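Local atomic coordinates of putative nitroreductase (Thermotoga maritima, PDB entry 1VKW), a protein that is a putative nitroreductase of the FMN-dependent nitroreductase clan and probably acts as an oxidoreductase. Residues E139-P142 against P143-K147. Numbering follows the deposited sequence.
Sequences EELP and PEIVK
L141 and P142 fold back against I145 and V146 where the chain enters helix 143-153, a helix N-terminus with P142 at the N-cap and P143 opening the first turn. Backbone bonding centres on one acceptor, the carbonyl oxygen of P142. V146 N reaches P142 O at 3.2 Å in the i to i+4 bond of an alpha-helix, with an N-H...O angle of 166°, nearly straight, and the donor close to the extension of the C=O bond. I145 N is nearer to P142 O, 2.9 Å, yet its bond is more bent (134°) and it approaches from above the carbonyl plane. Neither proline has an N-H to give, and the first turn is carried on by K147 N bonding to P143 O.

The apolar contacts line the same turn. The ring of P142 lies alongside I145, both pointing the same way, with P142 CD 3.6 Å from I145 CG1. The other branch of I145 serves L141: its CG2, anti to the backbone N, lies 3.9 Å from L141 CG, and the two side chains cross at about a right angle. L141 and I145 are buried, and both also pack on Y168, tying the end of the loop and the first turn of the helix to strand 165-168, an outermost strand of an antiparallel sheet; P142 touches the same tyrosine. V146 CG2 meets L141 CB at 3.7 Å.

Two contacts pair carbon with oxygen, without hydrogen bonds. E144, bent at chi2 (85°), rests its carboxylate OE1 3.7 Å from P142 CB. V146 CG2 makes a plain van der Waals approach to P142 O, 3.7 Å away.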
ATOM      1  N   GLU A 139      13.034 -10.249  19.810  1.00 41.31           N
ATOM      2  CA  GLU A 139      12.550 -11.193  20.822  1.00 43.56           C
ATOM      3  C   GLU A 139      11.463 -10.621  21.750  1.00 43.35           C
ATOM      4  O   GLU A 139      10.742 -11.375  22.398  1.00 43.91           O
ATOM      5  CB  GLU A 139      13.727 -11.695  21.676  1.00 44.02           C
ATOM      6  CG  GLU A 139      14.975 -12.107  20.894  1.00 46.52           C
ATOM      7  CD  GLU A 139      16.049 -11.025  20.868  1.00 49.61           C
ATOM      8  OE1 GLU A 139      15.866 -10.021  20.149  1.00 48.03           O
ATOM      9  OE2 GLU A 139      17.078 -11.180  21.570  1.00 51.96           O
ATOM     10  N   GLU A 140      11.359  -9.296  21.836  1.00 45.21           N
ATOM     11  CA  GLU A 140      10.309  -8.651  22.639  1.00 46.22           C
ATOM     12  C   GLU A 140       8.951  -8.613  21.915  1.00 46.53           C
ATOM     13  O   GLU A 140       7.953  -8.116  22.467  1.00 48.04           O
ATOM     14  CB  GLU A 140      10.740  -7.229  23.014  1.00 47.64           C
ATOM     15  CG  GLU A 140      11.984  -7.188  23.900  1.00 49.28           C
ATOM     16  CD  GLU A 140      12.642  -5.818  23.968  1.00 48.13           C
ATOM     17  OE1 GLU A 140      12.141  -4.860  23.345  1.00 53.13           O
ATOM     18  OE2 GLU A 140      13.681  -5.702  24.658  1.00 59.30           O
ATOM     19  N   LEU A 141       8.914  -9.130  20.684  1.00 42.56           N
ATOM     20  CA  LEU A 141       7.698  -9.127  19.875  1.00 39.59           C
ATOM     21  C   LEU A 141       6.963 -10.451  19.925  1.00 36.28           C
ATOM     22  O   LEU A 141       7.548 -11.497  19.630  1.00 35.58           O
ATOM     23  CB  LEU A 141       8.035  -8.828  18.419  1.00 38.28           C
ATOM     24  CG  LEU A 141       8.065  -7.355  18.048  1.00 39.88           C
ATOM     25  CD1 LEU A 141       8.894  -6.533  19.022  1.00 41.99           C
ATOM     26  CD2 LEU A 141       8.574  -7.237  16.618  1.00 40.06           C
ATOM     27  N   PRO A 142       5.672 -10.417  20.243  1.00 35.30           N
ATOM     28  CA  PRO A 142       4.856 -11.621  20.118  1.00 34.74           C
ATOM     29  C   PRO A 142       4.743 -11.975  18.630  1.00 33.75           C
ATOM     30  O   PRO A 142       4.956 -11.099  17.773  1.00 33.44           O
ATOM     31  CB  PRO A 142       3.496 -11.222  20.705  1.00 32.99           C
ATOM     32  CG  PRO A 142       3.571  -9.806  21.047  1.00 34.77           C
ATOM     33  CD  PRO A 142       4.895  -9.258  20.701  1.00 33.96           C
ATOM     34  N   PRO A 143       4.421 -13.228  18.322  1.00 34.46           N
ATOM     35  CA  PRO A 143       4.385 -13.693  16.933  1.00 34.30           C
ATOM     36  C   PRO A 143       3.500 -12.863  15.994  1.00 33.73           C
ATOM     37  O   PRO A 143       3.861 -12.680  14.833  1.00 31.44           O
ATOM     38  CB  PRO A 143       3.878 -15.136  17.055  1.00 35.41           C
ATOM     39  CG  PRO A 143       4.242 -15.544  18.432  1.00 37.96           C
ATOM     40  CD  PRO A 143       4.092 -14.307  19.270  1.00 35.32           C
ATOM     41  N   GLU A 144       2.378 -12.336  16.480  1.00 34.23           N
ATOM     42  CA  GLU A 144       1.507 -11.551  15.599  1.00 34.16           C
ATOM     43  C   GLU A 144       2.260 -10.305  15.130  1.00 31.99           C
ATOM     44  O   GLU A 144       2.121  -9.876  13.987  1.00 29.97           O
ATOM     45  CB  GLU A 144       0.200 -11.121  16.285  1.00 33.57           C
ATOM     46  CG  GLU A 144      -0.725 -12.249  16.699  1.00 35.66           C
ATOM     47  CD  GLU A 144      -0.385 -12.837  18.057  1.00 43.27           C
ATOM     48  OE1 GLU A 144       0.700 -12.523  18.608  1.00 40.49           O
ATOM     49  OE2 GLU A 144      -1.209 -13.625  18.565  1.00 44.89           O
ATOM     50  N   ILE A 145       3.069  -9.730  16.015  1.00 31.58           N
ATOM     51  CA  ILE A 145       3.706  -8.451  15.709  1.00 30.44           C
ATOM     52  C   ILE A 145       4.884  -8.647  14.756  1.00 29.56           C
ATOM     53  O   ILE A 145       5.093  -7.837  13.846  1.00 28.72           O
ATOM     54  CB  ILE A 145       4.131  -7.715  16.988  1.00 30.58           C
ATOM     55  CG1 ILE A 145       2.993  -7.714  18.022  1.00 32.77           C
ATOM     56  CG2 ILE A 145       4.557  -6.301  16.663  1.00 31.36           C
ATOM     57  CD1 ILE A 145       1.639  -7.200  17.500  1.00 37.42           C
ATOM     58  N   VAL A 146       5.638  -9.730  14.953  1.00 28.72           N
ATOM     59  CA  VAL A 146       6.697 -10.093  14.016  1.00 28.29           C
ATOM     60  C   VAL A 146       6.092 -10.123  12.600  1.00 28.02           C
ATOM     61  O   VAL A 146       6.623  -9.496  11.680  1.00 28.07           O
ATOM     62  CB  VAL A 146       7.341 -11.441  14.359  1.00 27.55           C
ATOM     63  CG1 VAL A 146       8.375 -11.814  13.326  1.00 31.88           C
ATOM     64  CG2 VAL A 146       7.990 -11.395  15.755  1.00 32.13           C
ATOM     65  N   LYS A 147       4.948 -10.784  12.451  1.00 28.00           N
ATOM     66  CA  LYS A 147       4.308 -10.886  11.137  1.00 30.04           C
ATOM     67  C   LYS A 147       3.929  -9.517  10.561  1.00 28.10           C
ATOM     68  O   LYS A 147       4.205  -9.233   9.390  1.00 29.34           O
ATOM     69  CB  LYS A 147       3.068 -11.776  11.208  1.00 28.60           C
ATOM     70  CG  LYS A 147       2.497 -12.139   9.841  1.00 33.41           C
ATOM     71  CD  LYS A 147       1.430 -13.223   9.970  1.00 37.89           C
ATOM     72  CE  LYS A 147       1.214 -13.975   8.647  1.00 43.72           C
ATOM     73  NZ  LYS A 147       0.216 -15.064   8.799  1.00 42.85           N
TER